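Local coordinates for protein putative short-chain dehydrogenase/reductase (Burkholderia xenovorans, PDB 5IZ4) that probably acts as a nucleotide-dependent oxidoreductase of the short-chain dehydrogenase/reductase family, perhaps a 3-oxoacyl-[acyl-carrier-protein] reductase, and binds ADP, at residues V197-P202 with G257-A262. Residues are numbered along the deposited sequence; the frame is centred on the assembly and turned at random.
Sequences VNALAP and GQVIAA
Ala199 and Ala201 face Val259 and Ala261 in parallel register, the axes of the two short strand segments approaching to 4.5 Å with N-to-C directions 21° apart; Ala199 and Ala201 each give N-H to Gln258 O and Ile260 O and accept from Ile260 N and Ala262 N. At the start of segment 257-262, Gly257, at positive phi, gives its N-H to Val197 O at 2.7 Å. Val197 O thus takes Gly257 N where the pattern further along would give it Gln258 N, and the Asn198 side chain, with CG anti to its carbonyl carbon (chi1 -66°), accepts Gln258 N instead, in the carbonyl plane, on a lone pair of OD1, at 3.0 Å. Asn198 ND2 binds Ile255 O, so both ends of the amide are held. On one face Val259 straddles the two alanines: CG1, anti to the backbone N, lies 3.9 Å from Ala201 CB, and CG2 lies 4.1 Å from Ala199 CB. Leu164 of helix 161-165 packs against Ala201, Val259 and Ala261. On the other face Leu200 CD2 rests alongside Ile260 CB at 4.3 Å, and the Leu200 side chain packs on helix 238-250. Ile260 meets Ile260 of a second subunit. At the C-terminal end of strand 195-202 the Pro202 side chain lies about 7 Å from the bound ADP. The pairing adds the last strand to the seven-stranded parallel sheet, order 3-2-1-4-5-6-7, of the short-chain dehydrogenase/reductase Rossmann fold.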
loop_
_atom_site.group_PDB
_atom_site.type_symbol
_atom_site.label_atom_id
_atom_site.label_comp_id
_atom_site.label_asym_id
_atom_site.label_seq_id
_atom_site.Cartn_x
_atom_site.Cartn_y
_atom_site.Cartn_z
ATOM N N VAL A 197 5.996 -16.129 7.338
ATOM C CA VAL A 197 7.022 -15.559 6.468
ATOM C C VAL A 197 6.807 -14.056 6.410
ATOM O O VAL A 197 5.719 -13.595 6.032
ATOM C CB VAL A 197 6.994 -16.157 5.051
ATOM C CG1 VAL A 197 8.231 -15.684 4.243
ATOM C CG2 VAL A 197 6.944 -17.691 5.095
ATOM N N ASN A 198 7.845 -13.294 6.755
ATOM C CA ASN A 198 7.769 -11.840 6.770
ATOM C C ASN A 198 9.051 -11.274 6.179
ATOM O O ASN A 198 10.072 -11.959 6.086
ATOM C CB ASN A 198 7.563 -11.300 8.190
ATOM C CG ASN A 198 6.218 -11.702 8.772
ATOM O OD1 ASN A 198 5.169 -11.206 8.345
ATOM N ND2 ASN A 198 6.241 -12.599 9.759
ATOM N N ALA A 199 8.987 -10.012 5.760
ATOM C CA ALA A 199 10.160 -9.324 5.244
ATOM C C ALA A 199 10.415 -8.077 6.074
ATOM O O ALA A 199 9.492 -7.517 6.681
ATOM C CB ALA A 199 10.010 -8.942 3.756
ATOM N N LEU A 200 11.683 -7.663 6.116
ATOM C CA LEU A 200 12.079 -6.415 6.764
ATOM C C LEU A 200 12.577 -5.450 5.698
ATOM O O LEU A 200 13.279 -5.856 4.775
ATOM C CB LEU A 200 13.189 -6.644 7.796
ATOM C CG LEU A 200 12.956 -7.749 8.817
ATOM C CD1 LEU A 200 14.039 -7.769 9.890
ATOM C CD2 LEU A 200 11.616 -7.534 9.430
ATOM N N ALA A 201 12.233 -4.162 5.826
ATOM C CA ALA A 201 12.651 -3.164 4.842
ATOM C C ALA A 201 13.422 -2.069 5.569
ATOM O O ALA A 201 12.862 -1.012 5.901
ATOM C CB ALA A 201 11.462 -2.593 4.069
ATOM N N PRO A 202 14.707 -2.289 5.830
ATOM C CA PRO A 202 15.528 -1.248 6.452
ATOM C C PRO A 202 15.766 -0.097 5.491
ATOM O O PRO A 202 15.798 -0.269 4.267
ATOM C CB PRO A 202 16.851 -1.965 6.770
ATOM C CG PRO A 202 16.628 -3.407 6.472
ATOM C CD PRO A 202 15.477 -3.505 5.525
ATOM N N GLY A 257 3.224 -12.557 6.199
ATOM C CA GLY A 257 2.962 -11.869 4.945
ATOM C C GLY A 257 3.115 -10.364 5.004
ATOM O O GLY A 257 2.532 -9.656 4.174
ATOM N N GLN A 258 3.890 -9.855 5.957
ATOM C CA GLN A 258 4.085 -8.425 6.122
ATOM C C GLN A 258 5.486 -8.013 5.690
ATOM O O GLN A 258 6.435 -8.803 5.744
ATOM C CB GLN A 258 3.861 -8.010 7.575
ATOM C CG GLN A 258 2.464 -8.313 8.109
ATOM C CD GLN A 258 1.364 -7.794 7.201
ATOM O OE1 GLN A 258 1.329 -6.611 6.848
ATOM N NE2 GLN A 258 0.457 -8.683 6.808
ATOM N N VAL A 259 5.600 -6.760 5.255
ATOM C CA VAL A 259 6.883 -6.102 5.013
ATOM C C VAL A 259 6.949 -4.958 6.010
ATOM O O VAL A 259 6.177 -3.996 5.902
ATOM C CB VAL A 259 7.003 -5.585 3.575
ATOM C CG1 VAL A 259 8.354 -4.909 3.351
ATOM C CG2 VAL A 259 6.771 -6.702 2.600
ATOM N N ILE A 260 7.830 -5.068 6.998
ATOM C CA ILE A 260 7.944 -4.095 8.087
ATOM C C ILE A 260 9.056 -3.115 7.744
ATOM O O ILE A 260 10.221 -3.517 7.634
ATOM C CB ILE A 260 8.249 -4.781 9.429
ATOM C CG1 ILE A 260 7.305 -5.958 9.667
ATOM C CG2 ILE A 260 8.143 -3.765 10.564
ATOM C CD1 ILE A 260 5.862 -5.549 9.753
ATOM N N ALA A 261 8.714 -1.838 7.591
ATOM C CA ALA A 261 9.693 -0.815 7.228
ATOM C C ALA A 261 10.271 -0.180 8.491
ATOM O O ALA A 261 9.526 0.322 9.342
ATOM C CB ALA A 261 9.050 0.253 6.340
ATOM N N ALA A 262 11.596 -0.210 8.613
ATOM C CA ALA A 262 12.327 0.392 9.724
ATOM C C ALA A 262 13.357 1.303 9.065
ATOM O O ALA A 262 14.487 0.888 8.784
ATOM C CB ALA A 262 12.965 -0.671 10.613
#